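Local coordinates for cysteine desulfurase (PDB 6WCI) that removes sulfur from L-cysteine with the help of pyridoxal 5'-phosphate, leaving L-alanine and passing the sulfur to an acceptor, at the interface of chains A and B. Residues are numbered along the deposited sequence; one frame, centred on the assembly and turned at random. Chains: chain A/B, Cysteine desulfurase.

Three patches of one two-fold symmetric interface are described, and each recurs with the chains exchanged. Contacts 1 and 3 lie about 11 Å apart between the centres of their C-alpha atoms and share A:Tyr68: its ring and hydroxyl serve contact 1, its CB contact 3. Contact 2 is about 21 Å from contact 1 and 31 Å from contact 3 by the same measure. Helix 58-71 of chain A supplies contacts 1 and 3, whereas contact 2 joins helix 114-126 to the loop at 268-270 in both chains. This spread along the interface fits the dimer usual for class-V pyridoxal-phosphate enzymes.

Contact 1: the interface of chains A and B. Residues chain A 68, 72, 298-302; chain B 56, 250-252.
A:Tyr68 reaches from helix 58-71 of chain A to the 250-252 loop of chain B, and its contacts change from apolar to polar along the side chain. With CG anti to the carbonyl carbon (chi1 -73°), CB leads the ring towards chain B. B:Lys56 lies over one face towards the rim, its CG 3.6 Å from A:Tyr68 CD1 and its CE beside CE1; the two side chains cross obliquely. CZ comes next to CA of B:Pro250. At the tip, the phenol OH accepts the backbone N-H of B:Thr251 at 3.1 Å, with 154° at the hydrogen.

B:Thr251 then engages the start of helix 300-316. Its OG1 donates to the amide OD1 of A:Asn299 at 2.7 Å, in the carbonyl plane, and accepts from N of A:Ala301 at 3.2 Å. A:Asn299 OD1 is itself gripped twice, since N of A:Gly302 also donates to it, from above the carbonyl plane. The hydroxyl thus ties into the N-terminal turn of a helix, whose polarity could strengthen its hold.

Waters also bridge the chains, for instance between B:Lys56 N and A:Tyr68 O and between B:Gly252 N and A:Pro298 O. Another links the side-chain amine NZ of B:Lys56 to A:Asn72, the water oxygen lying 2.8 Å from A:Asn72 OD1.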
loop_
_atom_site.group_PDB
_atom_site.type_symbol
_atom_site.label_atom_id
_atom_site.label_comp_id
_atom_site.label_asym_id
_atom_site.label_seq_id
_atom_site.Cartn_x
_atom_site.Cartn_y
_atom_site.Cartn_z
ATOM N N TYR A 68 -8.787 -7.764 12.591
ATOM C CA TYR A 68 -10.089 -7.606 11.953
ATOM C C TYR A 68 -11.225 -8.114 12.843
ATOM O O TYR A 68 -12.332 -7.567 12.800
ATOM C CB TYR A 68 -10.086 -8.316 10.599
ATOM C CG TYR A 68 -9.278 -7.598 9.522
ATOM C CD1 TYR A 68 -9.439 -6.240 9.291
ATOM C CD2 TYR A 68 -8.358 -8.288 8.742
ATOM C CE1 TYR A 68 -8.712 -5.587 8.303
ATOM C CE2 TYR A 68 -7.606 -7.645 7.760
ATOM C CZ TYR A 68 -7.793 -6.296 7.544
ATOM O OH TYR A 68 -7.074 -5.658 6.569
ATOM N N ASN A 72 -10.386 -3.755 15.053
ATOM C CA ASN A 72 -10.294 -2.943 13.841
ATOM C C ASN A 72 -10.820 -1.525 14.071
ATOM O O ASN A 72 -12.010 -1.328 14.329
ATOM C CB ASN A 72 -11.065 -3.604 12.695
ATOM C CG ASN A 72 -11.112 -2.728 11.442
ATOM O OD1 ASN A 72 -10.117 -2.581 10.745
ATOM N ND2 ASN A 72 -12.270 -2.129 11.173
ATOM N N PRO A 298 -2.911 4.384 7.079
ATOM C CA PRO A 298 -1.885 3.385 6.772
ATOM C C PRO A 298 -2.493 2.011 6.548
ATOM O O PRO A 298 -3.656 1.747 6.870
ATOM C CB PRO A 298 -1.004 3.382 8.026
ATOM C CG PRO A 298 -1.569 4.448 8.944
ATOM C CD PRO A 298 -2.960 4.695 8.517
ATOM N N ASN A 299 -1.659 1.097 6.025
ATOM C CA ASN A 299 -2.064 -0.307 5.967
ATOM C C ASN A 299 -1.961 -0.848 7.388
ATOM O O ASN A 299 -0.993 -1.509 7.768
ATOM C CB ASN A 299 -1.210 -1.113 4.991
ATOM C CG ASN A 299 -1.603 -2.582 4.960
ATOM O OD1 ASN A 299 -2.629 -2.964 5.520
ATOM N ND2 ASN A 299 -0.789 -3.411 4.308
ATOM N N ILE A 300 -2.987 -0.554 8.195
ATOM C CA ILE A 300 -2.881 -0.823 9.629
ATOM C C ILE A 300 -2.709 -2.319 9.890
ATOM O O ILE A 300 -1.825 -2.737 10.647
ATOM C CB ILE A 300 -4.102 -0.285 10.386
ATOM C CG1 ILE A 300 -4.285 1.231 10.190
ATOM C CG2 ILE A 300 -3.945 -0.625 11.849
ATOM C CD1 ILE A 300 -5.643 1.741 10.735
ATOM N N ALA A 301 -3.582 -3.139 9.306
ATOM C CA ALA A 301 -3.505 -4.579 9.539
ATOM C C ALA A 301 -2.168 -5.145 9.072
ATOM O O ALA A 301 -1.538 -5.948 9.778
ATOM C CB ALA A 301 -4.664 -5.284 8.839
ATOM N N GLY A 302 -1.709 -4.730 7.896
ATOM C CA GLY A 302 -0.477 -5.305 7.369
ATOM C C GLY A 302 0.727 -5.016 8.247
ATOM O O GLY A 302 1.543 -5.904 8.522
ATOM N N LYS B 56 -15.541 -5.438 9.177
ATOM C CA LYS B 56 -15.427 -6.346 8.046
ATOM C C LYS B 56 -16.357 -7.541 8.214
ATOM O O LYS B 56 -16.522 -8.042 9.334
ATOM C CB LYS B 56 -13.989 -6.864 7.881
ATOM C CG LYS B 56 -12.885 -5.832 8.165
ATOM C CD LYS B 56 -12.991 -4.593 7.316
ATOM C CE LYS B 56 -11.889 -3.626 7.698
ATOM N NZ LYS B 56 -12.007 -2.296 7.041
ATOM N N PRO B 250 -10.192 -4.719 3.333
ATOM C CA PRO B 250 -8.922 -4.642 4.065
ATOM C C PRO B 250 -8.285 -3.258 3.998
ATOM O O PRO B 250 -8.559 -2.450 3.110
ATOM C CB PRO B 250 -8.039 -5.680 3.353
ATOM C CG PRO B 250 -8.994 -6.611 2.698
ATOM C CD PRO B 250 -10.173 -5.769 2.302
ATOM N N THR B 251 -7.411 -2.992 4.962
ATOM C CA THR B 251 -6.649 -1.761 4.935
ATOM C C THR B 251 -5.607 -1.823 3.808
ATOM O O THR B 251 -5.308 -2.886 3.256
ATOM C CB THR B 251 -5.981 -1.522 6.292
ATOM O OG1 THR B 251 -5.107 -2.612 6.582
ATOM C CG2 THR B 251 -7.049 -1.420 7.443
ATOM N N GLY B 252 -5.081 -0.654 3.445
ATOM C CA GLY B 252 -4.113 -0.563 2.364
ATOM C C GLY B 252 -4.655 -0.889 0.988
ATOM O O GLY B 252 -3.898 -1.347 0.130
HETATM O O HOH W 1 -14.252 -5.804 11.439
HETATM O O HOH W 2 -5.696 1.444 4.710
HETATM O O HOH W 3 -10.338 -1.075 8.395
#

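Contact 2: the interface of chains A and B. Residues chain A 116, 123, 268-270; chain B 116, 119, 123, 269-270.
A:Phe269 and B:Phe269 both hold CG anti to the backbone N (chi1 -175° in A:Phe269), and this directs their rings towards each other, tip to tip. CE1 of A:Phe269 and CZ of B:Phe269 are 3.9 Å apart. In A:Tyr123, CG lies anti to the carbonyl carbon, carrying the phenol across to the backbone of the opposite loop.

There A:Tyr123 OH donates to the carbonyl O of B:Phe269 at 2.5 Å, tilted 27° from the carbonyl plane. The phenol ring also takes the edge of B:Phe269 on one face: the planes stand 72° apart with centroids separated by 5.2 Å, and CE1 of B:Phe269 sits towards the rim. The phenylalanine therefore offers its partner both a backbone acceptor and a ring edge. The reciprocal approach of B:Tyr123 to A:Phe269 O is modelled too short for its length to carry weight.

Leucines pack around these aromatics. CD2 of A:Leu270 meets CD2 of B:Phe116 at 3.6 Å, while A:Leu270 CG lies 3.8 Å from CG of B:Asn119, the side-chain amide carbon. A:Phe116 and B:Phe116 slide past each other in opposite directions, CE2 against CE2 at 3.9 Å. The result is an apolar cluster near the two-fold axis, where helix 114-126 of each subunit faces the loop following helix 260-265 of its partner.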
loop_
_atom_site.group_PDB
_atom_site.type_symbol
_atom_site.label_atom_id
_atom_site.label_comp_id
_atom_site.label_asym_id
_atom_site.label_seq_id
_atom_site.Cartn_x
_atom_site.Cartn_y
_atom_site.Cartn_z
ATOM N N PHE A 116 7.836 1.432 -3.466
ATOM C CA PHE A 116 7.440 2.764 -3.014
ATOM C C PHE A 116 8.609 3.472 -2.339
ATOM O O PHE A 116 8.844 4.667 -2.570
ATOM C CB PHE A 116 6.235 2.671 -2.065
ATOM C CG PHE A 116 5.671 4.005 -1.664
ATOM C CD1 PHE A 116 6.287 4.773 -0.697
ATOM C CD2 PHE A 116 4.508 4.479 -2.244
ATOM C CE1 PHE A 116 5.743 6.000 -0.299
ATOM C CE2 PHE A 116 3.969 5.712 -1.869
ATOM C CZ PHE A 116 4.596 6.474 -0.903
ATOM N N TYR A 123 11.722 10.733 -6.203
ATOM C CA TYR A 123 10.941 11.959 -6.365
ATOM C C TYR A 123 11.313 13.040 -5.364
ATOM O O TYR A 123 11.262 14.228 -5.702
ATOM C CB TYR A 123 9.438 11.674 -6.251
ATOM C CG TYR A 123 8.816 11.157 -7.532
ATOM C CD1 TYR A 123 8.912 9.809 -7.881
ATOM C CD2 TYR A 123 8.147 12.018 -8.398
ATOM C CE1 TYR A 123 8.346 9.337 -9.053
ATOM C CE2 TYR A 123 7.585 11.560 -9.572
ATOM C CZ TYR A 123 7.686 10.220 -9.897
ATOM O OH TYR A 123 7.110 9.768 -11.064
ATOM N N PRO A 268 7.710 16.947 1.035
ATOM C CA PRO A 268 6.746 15.849 1.112
ATOM C C PRO A 268 6.580 15.147 -0.224
ATOM O O PRO A 268 6.810 15.722 -1.291
ATOM C CB PRO A 268 5.446 16.539 1.542
ATOM C CG PRO A 268 5.693 17.991 1.405
ATOM C CD PRO A 268 7.152 18.208 1.550
ATOM N N PHE A 269 6.172 13.880 -0.146
ATOM C CA PHE A 269 5.956 13.076 -1.338
ATOM C C PHE A 269 4.465 13.050 -1.630
ATOM O O PHE A 269 3.952 13.900 -2.365
ATOM C CB PHE A 269 6.518 11.673 -1.134
ATOM C CG PHE A 269 6.463 10.800 -2.349
ATOM C CD1 PHE A 269 6.600 11.332 -3.625
ATOM C CD2 PHE A 269 6.294 9.427 -2.207
ATOM C CE1 PHE A 269 6.564 10.503 -4.742
ATOM C CE2 PHE A 269 6.256 8.594 -3.314
ATOM C CZ PHE A 269 6.393 9.130 -4.581
ATOM N N LEU A 270 3.753 12.114 -1.016
ATOM C CA LEU A 270 2.307 12.089 -1.118
ATOM C C LEU A 270 1.711 13.051 -0.103
ATOM O O LEU A 270 2.188 13.153 1.031
ATOM C CB LEU A 270 1.788 10.678 -0.882
ATOM C CG LEU A 270 1.643 9.724 -2.074
ATOM C CD1 LEU A 270 2.831 9.748 -2.978
ATOM C CD2 LEU A 270 1.382 8.303 -1.578
ATOM N N PHE B 116 -3.616 7.804 -2.071
ATOM C CA PHE B 116 -2.713 7.510 -3.179
ATOM C C PHE B 116 -3.380 7.786 -4.519
ATOM O O PHE B 116 -2.756 8.356 -5.426
ATOM C CB PHE B 116 -2.233 6.056 -3.116
ATOM C CG PHE B 116 -1.136 5.741 -4.106
ATOM C CD1 PHE B 116 -1.410 5.618 -5.456
ATOM C CD2 PHE B 116 0.171 5.583 -3.683
ATOM C CE1 PHE B 116 -0.404 5.356 -6.368
ATOM C CE2 PHE B 116 1.182 5.306 -4.588
ATOM C CZ PHE B 116 0.896 5.195 -5.932
ATOM N N ASN B 119 -3.240 11.477 -5.267
ATOM C CA ASN B 119 -1.866 11.919 -5.509
ATOM C C ASN B 119 -1.369 11.482 -6.883
ATOM O O ASN B 119 -0.563 12.183 -7.513
ATOM C CB ASN B 119 -0.948 11.380 -4.408
ATOM C CG ASN B 119 -0.951 12.245 -3.168
ATOM O OD1 ASN B 119 -0.185 13.210 -3.067
ATOM N ND2 ASN B 119 -1.796 11.893 -2.198
ATOM N N TYR B 123 0.279 14.081 -9.380
ATOM C CA TYR B 123 1.640 13.983 -9.902
ATOM C C TYR B 123 1.681 13.707 -11.399
ATOM O O TYR B 123 2.561 14.226 -12.097
ATOM C CB TYR B 123 2.409 12.897 -9.158
ATOM C CG TYR B 123 3.096 13.361 -7.884
ATOM C CD1 TYR B 123 2.409 13.409 -6.673
ATOM C CD2 TYR B 123 4.441 13.723 -7.890
ATOM C CE1 TYR B 123 3.039 13.818 -5.505
ATOM C CE2 TYR B 123 5.079 14.137 -6.728
ATOM C CZ TYR B 123 4.378 14.177 -5.537
ATOM O OH TYR B 123 5.020 14.586 -4.382
ATOM N N PHE B 269 3.903 7.185 -12.829
ATOM C CA PHE B 269 4.179 7.827 -11.551
ATOM C C PHE B 269 5.266 7.043 -10.823
ATOM O O PHE B 269 6.442 7.406 -10.885
ATOM C CB PHE B 269 2.894 7.923 -10.708
ATOM C CG PHE B 269 3.077 8.639 -9.405
ATOM C CD1 PHE B 269 4.048 9.617 -9.272
ATOM C CD2 PHE B 269 2.299 8.321 -8.309
ATOM C CE1 PHE B 269 4.232 10.267 -8.071
ATOM C CE2 PHE B 269 2.477 8.969 -7.102
ATOM C CZ PHE B 269 3.443 9.947 -6.986
ATOM N N LEU B 270 4.905 5.971 -10.131
ATOM C CA LEU B 270 5.928 5.119 -9.537
ATOM C C LEU B 270 6.536 4.224 -10.609
ATOM O O LEU B 270 5.830 3.693 -11.474
ATOM C CB LEU B 270 5.358 4.276 -8.398
ATOM C CG LEU B 270 5.384 4.875 -6.976
ATOM C CD1 LEU B 270 4.844 6.272 -6.942
ATOM C CD2 LEU B 270 4.644 4.001 -5.965
HETATM O O HOH W 4 8.261 14.651 -3.817
#

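Contact 3: the interface of chains A and B. Residues chain A 65, 68-69; chain B 34, 58, 61, 65.
Apolar packing between A:Tyr68 and B:Ile61 joins helix 58-71 of chain A to helix 58-70 of chain B. The isoleucine divides its branches: CG1 reaches CB of A:Tyr68 at 3.6 Å, CD1 lies against that same CB, and CG2 turns towards A:Asp65 and A:Arg69.

A second kind of packing sets polar side chains against an aliphatic surface. With CG1 of B:Ile61 anti to the carbonyl carbon (chi1 -70°), its CG2 is placed anti to the backbone N and meets OD1 of A:Asp65 at 3.4 Å. The chain of A:Arg69, extended from CG to NE, passes B:Pro34, whose CG is 4.0 Å from the arginine CG. The guanidinium then spans several carbons: NH1 approaches B:Pro34 CG, while NH2 lies 3.8 Å from CG2 of B:Val58 and also near CG2 of B:Ile61.

Polar bonding is found within chain A, with no nitrogen or oxygen of one side within bonding distance of the other. A:Arg69 NE donates to A:Asp65 OD1 at 3.2 Å, on the syn side but somewhat out of the carboxylate plane, and nearly straight; it also forms a salt bridge with OD2. This pairing sets the carboxylate at the guanidinium edge, in its plane, and probably steadies both beside B:Ile61.

Two carboxylates, probably both charged, also approach across the interface, and the arginine may partly offset their repulsion: OD1 of A:Asp65 and OD1 of B:Asp65 are 4.0 Å apart, their carboxylate planes turned 60° from each other.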
loop_
_atom_site.group_PDB
_atom_site.type_symbol
_atom_site.label_atom_id
_atom_site.label_comp_id
_atom_site.label_asym_id
_atom_site.label_seq_id
_atom_site.Cartn_x
_atom_site.Cartn_y
_atom_site.Cartn_z
ATOM N N ASP A 65 -5.696 -11.580 11.435
ATOM C CA ASP A 65 -7.046 -12.075 11.692
ATOM C C ASP A 65 -7.613 -11.479 12.971
ATOM O O ASP A 65 -8.782 -11.074 13.015
ATOM C CB ASP A 65 -7.009 -13.607 11.772
ATOM C CG ASP A 65 -8.378 -14.232 11.913
ATOM O OD1 ASP A 65 -9.089 -14.379 10.894
ATOM O OD2 ASP A 65 -8.736 -14.600 13.050
ATOM N N TYR A 68 -8.787 -7.764 12.591
ATOM C CA TYR A 68 -10.089 -7.606 11.953
ATOM C C TYR A 68 -11.225 -8.114 12.843
ATOM O O TYR A 68 -12.332 -7.567 12.800
ATOM C CB TYR A 68 -10.086 -8.316 10.599
ATOM C CG TYR A 68 -9.278 -7.598 9.522
ATOM C CD1 TYR A 68 -9.439 -6.240 9.291
ATOM C CD2 TYR A 68 -8.358 -8.288 8.742
ATOM C CE1 TYR A 68 -8.712 -5.587 8.303
ATOM C CE2 TYR A 68 -7.606 -7.645 7.760
ATOM C CZ TYR A 68 -7.793 -6.296 7.544
ATOM O OH TYR A 68 -7.074 -5.658 6.569
ATOM N N ARG A 69 -10.975 -9.127 13.671
ATOM C CA ARG A 69 -12.046 -9.677 14.490
ATOM C C ARG A 69 -12.207 -8.997 15.842
ATOM O O ARG A 69 -13.259 -9.165 16.465
ATOM C CB ARG A 69 -11.839 -11.179 14.729
ATOM C CG ARG A 69 -12.196 -12.054 13.547
ATOM C CD ARG A 69 -11.807 -13.502 13.769
ATOM N NE ARG A 69 -11.797 -14.212 12.498
ATOM C CZ ARG A 69 -12.864 -14.785 11.951
ATOM N NH1 ARG A 69 -14.036 -14.759 12.569
ATOM N NH2 ARG A 69 -12.747 -15.396 10.782
ATOM N N PRO B 34 -18.074 -10.346 12.872
ATOM C CA PRO B 34 -17.797 -10.937 14.190
ATOM C C PRO B 34 -17.347 -9.934 15.238
ATOM O O PRO B 34 -17.596 -10.168 16.426
ATOM C CB PRO B 34 -16.703 -11.973 13.888
ATOM C CG PRO B 34 -16.037 -11.475 12.639
ATOM C CD PRO B 34 -17.139 -10.822 11.837
ATOM N N VAL B 58 -17.288 -11.569 7.727
ATOM C CA VAL B 58 -16.452 -12.744 7.899
ATOM C C VAL B 58 -15.991 -13.302 6.552
ATOM O O VAL B 58 -14.955 -13.965 6.477
ATOM C CB VAL B 58 -17.207 -13.792 8.730
ATOM C CG1 VAL B 58 -18.224 -14.542 7.869
ATOM C CG2 VAL B 58 -16.221 -14.720 9.382
ATOM N N ILE B 61 -12.726 -11.302 5.972
ATOM C CA ILE B 61 -11.684 -11.683 6.919
ATOM C C ILE B 61 -11.133 -13.059 6.566
ATOM O O ILE B 61 -9.916 -13.271 6.526
ATOM C CB ILE B 61 -12.245 -11.642 8.355
ATOM C CG1 ILE B 61 -12.496 -10.197 8.773
ATOM C CG2 ILE B 61 -11.315 -12.358 9.341
ATOM C CD1 ILE B 61 -13.238 -10.044 10.077
ATOM N N ASP B 65 -7.398 -14.483 5.280
ATOM C CA ASP B 65 -6.779 -15.565 6.032
ATOM C C ASP B 65 -6.526 -16.773 5.143
ATOM O O ASP B 65 -5.477 -17.424 5.244
ATOM C CB ASP B 65 -7.676 -15.935 7.210
ATOM C CG ASP B 65 -7.043 -16.950 8.126
ATOM O OD1 ASP B 65 -6.262 -16.548 9.014
ATOM O OD2 ASP B 65 -7.339 -18.148 7.965
#